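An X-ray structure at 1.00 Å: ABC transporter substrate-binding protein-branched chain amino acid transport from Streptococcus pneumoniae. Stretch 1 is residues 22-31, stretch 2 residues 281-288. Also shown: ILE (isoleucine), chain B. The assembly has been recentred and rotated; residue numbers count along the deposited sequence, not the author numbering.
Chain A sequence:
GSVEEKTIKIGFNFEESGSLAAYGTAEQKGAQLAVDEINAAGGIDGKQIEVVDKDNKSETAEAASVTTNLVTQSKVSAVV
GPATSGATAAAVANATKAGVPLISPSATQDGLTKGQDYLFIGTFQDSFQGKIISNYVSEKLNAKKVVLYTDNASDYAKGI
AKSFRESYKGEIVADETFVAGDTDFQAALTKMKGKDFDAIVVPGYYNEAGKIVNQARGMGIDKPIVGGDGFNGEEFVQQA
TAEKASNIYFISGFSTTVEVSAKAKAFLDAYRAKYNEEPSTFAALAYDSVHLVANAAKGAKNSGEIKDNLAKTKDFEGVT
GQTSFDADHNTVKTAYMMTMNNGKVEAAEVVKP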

ATOM      1  N   ALA A  22       6.224  -1.401   8.907  1.00  7.33           N
ATOM      2  CA  ALA A  22       6.197  -2.584   8.050  1.00  7.48           C
ATOM      3  C   ALA A  22       6.017  -2.197   6.587  1.00  7.15           C
ATOM      4  O   ALA A  22       6.569  -2.848   5.688  1.00  8.32           O
ATOM      5  CB  ALA A  22       5.098  -3.562   8.465  1.00  9.64           C
ATOM      6  N   TYR A  23       5.225  -1.169   6.339  1.00  6.29           N
ATOM      7  CA  TYR A  23       4.957  -0.737   4.964  1.00  6.17           C
ATOM      8  C   TYR A  23       6.181  -0.050   4.352  1.00  5.79           C
ATOM      9  O   TYR A  23       6.612  -0.389   3.245  1.00  6.11           O
ATOM     10  CB  TYR A  23       3.754   0.206   4.907  1.00  6.26           C
ATOM     11  CG  TYR A  23       2.485  -0.316   5.558  1.00  6.05           C
ATOM     12  CD1 TYR A  23       1.987  -1.602   5.291  1.00  6.38           C
ATOM     13  CD2 TYR A  23       1.746   0.509   6.388  1.00  6.94           C
ATOM     14  CE1 TYR A  23       0.792  -2.037   5.842  1.00  6.25           C
ATOM     15  CE2 TYR A  23       0.550   0.077   6.956  1.00  7.07           C
ATOM     16  CZ  TYR A  23       0.068  -1.191   6.674  1.00  6.52           C
ATOM     17  OH  TYR A  23      -1.116  -1.588   7.263  1.00  6.94           O
ATOM     18  N   GLY A  24       6.737   0.930   5.069  1.00  5.94           N
ATOM     19  CA  GLY A  24       7.862   1.672   4.530  1.00  5.87           C
ATOM     20  C   GLY A  24       9.120   0.841   4.405  1.00  5.53           C
ATOM     21  O   GLY A  24       9.905   1.044   3.493  1.00  6.03           O
ATOM     22  N   THR A  25       9.341  -0.084   5.334  1.00  5.88           N
ATOM     23  CA  THR A  25      10.520  -0.955   5.265  1.00  6.54           C
ATOM     24  C   THR A  25      10.427  -1.898   4.046  1.00  6.09           C
ATOM     25  O   THR A  25      11.412  -2.133   3.342  1.00  6.48           O
ATOM     26  CB  THR A  25      10.683  -1.757   6.566  1.00  7.59           C
ATOM     27  OG1 THR A  25      10.898  -0.830   7.643  1.00  9.57           O
ATOM     28  CG2 THR A  25      11.834  -2.743   6.481  1.00 10.27           C
ATOM     29  N   ALA A  26       9.220  -2.419   3.792  1.00  5.71           N
ATOM     30  CA  ALA A  26       9.015  -3.263   2.604  1.00  6.11           C
ATOM     31  C   ALA A  26       9.354  -2.449   1.340  1.00  5.33           C
ATOM     32  O   ALA A  26       9.985  -2.945   0.407  1.00  5.75           O
ATOM     33  CB  ALA A  26       7.590  -3.755   2.538  1.00  7.06           C
ATOM     34  N   GLU A  27       8.891  -1.202   1.306  1.00  5.18           N
ATOM     35  CA  GLU A  27       9.129  -0.341   0.140  1.00  5.05           C
ATOM     36  C   GLU A  27      10.610   0.002  -0.004  1.00  5.09           C
ATOM     37  O   GLU A  27      11.141   0.009  -1.112  1.00  5.22           O
ATOM     38  CB  GLU A  27       8.221   0.878   0.167  1.00  5.04           C
ATOM     39  CG  GLU A  27       6.775   0.432   0.063  1.00  5.24           C
ATOM     40  CD  GLU A  27       5.763   1.496  -0.224  1.00  5.25           C
ATOM     41  OE1 GLU A  27       6.035   2.645  -0.568  1.00  6.33           O
ATOM     42  OE2 GLU A  27       4.537   1.063  -0.117  1.00  6.36           O
ATOM     43  N   GLN A  28      11.271   0.287   1.116  1.00  5.45           N
ATOM     44  CA  GLN A  28      12.707   0.536   1.108  1.00  5.58           C
ATOM     45  C   GLN A  28      13.434  -0.665   0.458  1.00  5.63           C
ATOM     46  O   GLN A  28      14.310  -0.501  -0.396  1.00  6.13           O
ATOM     47  CB  GLN A  28      13.188   0.754   2.549  1.00  6.03           C
ATOM     48  CG  GLN A  28      14.681   0.936   2.704  1.00  7.30           C
ATOM     49  CD  GLN A  28      15.071   0.878   4.186  1.00  8.15           C
ATOM     50  OE1 GLN A  28      14.509   0.106   4.974  1.00 10.59           O
ATOM     51  NE2 GLN A  28      16.040   1.676   4.560  1.00  9.04           N
ATOM     52  N   LYS A  29      13.077  -1.869   0.905  1.00  5.82           N
ATOM     53  CA  LYS A  29      13.733  -3.082   0.378  1.00  6.51           C
ATOM     54  C   LYS A  29      13.446  -3.283  -1.105  1.00  6.29           C
ATOM     55  O   LYS A  29      14.355  -3.631  -1.881  1.00  6.35           O
ATOM     56  CB  LYS A  29      13.341  -4.316   1.189  1.00  7.19           C
ATOM     57  CG  LYS A  29      13.990  -4.335   2.583  1.00  9.02           C
ATOM     58  CD  LYS A  29      13.543  -5.522   3.432  1.00 12.98           C
ATOM     59  CE  LYS A  29      14.063  -5.441   4.865  1.00 15.90           C
ATOM     60  NZ  LYS A  29      13.424  -6.446   5.746  1.00 19.27           N
ATOM     61  N   GLY A  30      12.188  -3.126  -1.512  1.00  5.72           N
ATOM     62  CA  GLY A  30      11.876  -3.315  -2.933  1.00  5.69           C
ATOM     63  C   GLY A  30      12.538  -2.247  -3.822  1.00  5.45           C
ATOM     64  O   GLY A  30      13.064  -2.553  -4.898  1.00  5.72           O
ATOM     65  N   ALA A  31      12.483  -0.992  -3.366  1.00  5.15           N
ATOM     66  CA  ALA A  31      13.086   0.112  -4.111  1.00  5.29           C
ATOM     67  C   ALA A  31      14.603  -0.056  -4.216  1.00  5.30           C
ATOM     68  O   ALA A  31      15.190   0.153  -5.274  1.00  5.83           O
ATOM     69  CB  ALA A  31      12.712   1.438  -3.456  1.00  5.70           C
ATOM     70  N   THR A 281       3.195  -6.944  -1.195  1.00  6.88           N
ATOM     71  CA  THR A 281       2.710  -6.143  -2.309  1.00  6.33           C
ATOM     72  C   THR A 281       3.377  -4.768  -2.301  1.00  5.90           C
ATOM     73  O   THR A 281       3.506  -4.158  -3.372  1.00  6.55           O
ATOM     74  CB  THR A 281       1.160  -5.983  -2.229  1.00  6.98           C
ATOM     75  OG1 THR A 281       0.681  -5.357  -3.409  1.00  8.53           O
ATOM     76  CG2 THR A 281       0.694  -5.240  -1.016  1.00  7.66           C
ATOM     77  N   PHE A 282       3.766  -4.246  -1.132  1.00  5.55           N
ATOM     78  CA  PHE A 282       4.365  -2.919  -1.074  1.00  5.36           C
ATOM     79  C   PHE A 282       5.795  -2.932  -1.600  1.00  5.29           C
ATOM     80  O   PHE A 282       6.220  -1.975  -2.242  1.00  5.32           O
ATOM     81  CB  PHE A 282       4.206  -2.335   0.324  1.00  5.44           C
ATOM     82  CG  PHE A 282       2.751  -2.272   0.713  1.00  6.07           C
ATOM     83  CD1 PHE A 282       1.849  -1.584  -0.085  1.00  6.44           C
ATOM     84  CD2 PHE A 282       2.263  -2.916   1.826  1.00  7.18           C
ATOM     85  CE1 PHE A 282       0.480  -1.567   0.204  1.00  7.74           C
ATOM     86  CE2 PHE A 282       0.896  -2.877   2.145  1.00  8.75           C
ATOM     87  CZ  PHE A 282       0.008  -2.214   1.323  1.00  8.56           C
ATOM     88  N   ALA A 283       6.554  -3.998  -1.315  1.00  5.44           N
ATOM     89  CA  ALA A 283       7.890  -4.130  -1.918  1.00  5.36           C
ATOM     90  C   ALA A 283       7.760  -4.186  -3.453  1.00  4.95           C
ATOM     91  O   ALA A 283       8.564  -3.574  -4.167  1.00  5.24           O
ATOM     92  CB  ALA A 283       8.598  -5.374  -1.418  1.00  6.24           C
ATOM     93  N   ALA A 284       6.776  -4.944  -3.951  1.00  5.17           N
ATOM     94  CA  ALA A 284       6.569  -5.081  -5.393  1.00  5.03           C
ATOM     95  C   ALA A 284       6.209  -3.723  -6.030  1.00  4.91           C
ATOM     96  O   ALA A 284       6.762  -3.344  -7.061  1.00  5.28           O
ATOM     97  CB  ALA A 284       5.476  -6.114  -5.648  1.00  6.20           C
ATOM     98  N   LEU A 285       5.272  -2.994  -5.419  1.00  4.97           N
ATOM     99  CA  LEU A 285       4.891  -1.680  -5.944  1.00  4.87           C
ATOM    100  C   LEU A 285       6.078  -0.719  -5.942  1.00  4.62           C
ATOM    101  O   LEU A 285       6.254   0.035  -6.895  1.00  4.92           O
ATOM    102  CB  LEU A 285       3.733  -1.075  -5.141  1.00  5.13           C
ATOM    103  CG  LEU A 285       2.354  -1.697  -5.410  1.00  6.14           C
ATOM    104  CD1 LEU A 285       1.382  -1.316  -4.306  1.00  7.23           C
ATOM    105  CD2 LEU A 285       1.793  -1.279  -6.776  1.00  7.23           C
ATOM    106  N   ALA A 286       6.893  -0.740  -4.883  1.00  4.59           N
ATOM    107  CA  ALA A 286       8.036   0.179  -4.786  1.00  4.74           C
ATOM    108  C   ALA A 286       9.111  -0.143  -5.836  1.00  4.73           C
ATOM    109  O   ALA A 286       9.738   0.761  -6.397  1.00  5.10           O
ATOM    110  CB  ALA A 286       8.613   0.161  -3.397  1.00  5.71           C
ATOM    111  N   TYR A 287       9.326  -1.435  -6.082  1.00  4.85           N
ATOM    112  CA  TYR A 287      10.263  -1.891  -7.115  1.00  5.31           C
ATOM    113  C   TYR A 287       9.819  -1.304  -8.469  1.00  5.09           C
ATOM    114  O   TYR A 287      10.626  -0.744  -9.230  1.00  5.38           O
ATOM    115  CB  TYR A 287      10.286  -3.412  -7.104  1.00  5.63           C
ATOM    116  CG  TYR A 287      11.220  -4.069  -8.081  1.00  5.58           C
ATOM    117  CD1 TYR A 287      10.798  -4.391  -9.356  1.00  7.10           C
ATOM    118  CD2 TYR A 287      12.512  -4.438  -7.706  1.00  6.33           C
ATOM    119  CE1 TYR A 287      11.637  -5.067 -10.244  1.00  8.33           C
ATOM    120  CE2 TYR A 287      13.360  -5.119  -8.580  1.00  7.24           C
ATOM    121  CZ  TYR A 287      12.910  -5.433  -9.842  1.00  7.89           C
ATOM    122  OH  TYR A 287      13.681  -6.133 -10.732  1.00  9.80           O
ATOM    123  N   ASP A 288       8.532  -1.429  -8.789  1.00  4.93           N
ATOM    124  CA  ASP A 288       8.004  -0.849 -10.023  1.00  5.30           C
ATOM    125  C   ASP A 288       8.147   0.678 -10.040  1.00  4.77           C
ATOM    126  O   ASP A 288       8.464   1.242 -11.091  1.00  5.44           O
ATOM    127  CB  ASP A 288       6.553  -1.247 -10.273  1.00  5.51           C
ATOM    128  CG  ASP A 288       6.397  -2.628 -10.895  1.00  6.15           C
ATOM    129  OD1 ASP A 288       7.403  -3.275 -11.244  1.00  7.12           O
ATOM    130  OD2 ASP A 288       5.214  -3.019 -11.084  1.00  6.90           O
TER
HETATM  131  N   ILE B 401      -2.917   2.301   1.042  1.00  6.27           N
HETATM  132  CA  ILE B 401      -2.541   2.702   2.427  1.00  6.07           C
HETATM  133  C   ILE B 401      -2.438   4.221   2.496  1.00  5.74           C
HETATM  134  O   ILE B 401      -2.158   4.746   3.594  1.00  6.70           O
HETATM  135  CB  ILE B 401      -1.348   1.882   3.005  1.00  9.23           C
HETATM  136  CG1 ILE B 401      -0.210   1.798   2.015  1.00  9.21           C
HETATM  137  CG2 ILE B 401      -1.710   0.364   3.470  1.00  8.24           C
HETATM  138  CD1 ILE B 401       0.997   1.085   2.583  1.00  7.90           C
HETATM  139  OXT ILE B 401      -2.680   4.867   1.456  1.00  6.80           O

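The two helices come together closely enough for backbone to touch backbone. Their axes approach to 7.0 Å and cross at -43°, with N-to-C directions 43° apart. No hydrogen bond links the two stretches. Two CA-H...O contacts lie between the main chains. Gly30 CA lies 3.5 Å from Ala283 O, with an angle of 160° at the hydrogen, so the C-H group points almost straight at the oxygen. Ala283 CA lies 3.3 Å from Ala26 O, at a more bent 129°.

Gly30 makes this approach possible. Gly30 CA is 4.2 Å from Ala283 CA. A CB built at ideal geometry on Gly30 would point toward the other helix and fall 2.1 Å from Ala283 O, which is a clash. Both carbonyl oxygens in these contacts also accept backbone hydrogen bonds within their own helices. Ala26 O receives Gly30 N at 2.9 Å, and Ala283 O receives Tyr287 N at 3.0 Å. The CA-H groups therefore approach oxygens already engaged in helical bonding.

Alanine side chains pack beside this backbone contact. Ala283 CB is 3.3 Å from Ala26 O. Ala286 points its CB toward the first helix, where Ala286 CB sits 3.4 Å from Glu27 O and 4.0 Å from Ala31 N. The methyl groups of Ala31 and Ala286 are 4.3 Å apart, CB to CB. Near the C-terminal end of stretch 2, Tyr287 brings its ring edge to the backbone, with Tyr287 CD2 3.4 Å from Gly30 O.

Phe282 has the largest covered area of any residue in the two stretches. Its CA-to-CB bond points toward the first helix, and Phe282 CB lies 4.3 Å from Ala26 CB. Glu27 passes close by. Its CA-to-CB bond points sideways, but the end of the side chain comes nearer, and Glu27 OE2 reaches 3.4 Å from Phe282 CB. Glu27 CG also lies 3.4 Å from Phe282 O. Glu27 OE2 is hydrogen-bonded elsewhere in the structure.

The aromatic rings of Tyr23 and Phe282 meet obliquely. Their centroids are 5.3 Å apart and their planes are at 79°. The closest atoms are Tyr23 CD1 and Phe282 CE2, at 3.6 Å. Both rings also contact the bound isoleucine. ILE CD1 lies over one face of each, 3.6 Å from Tyr23 CG and 3.6 Å from Phe282 CE1. Tyr23 and Phe282 thus touch both each other and the isoleucine, a branched-chain amino acid.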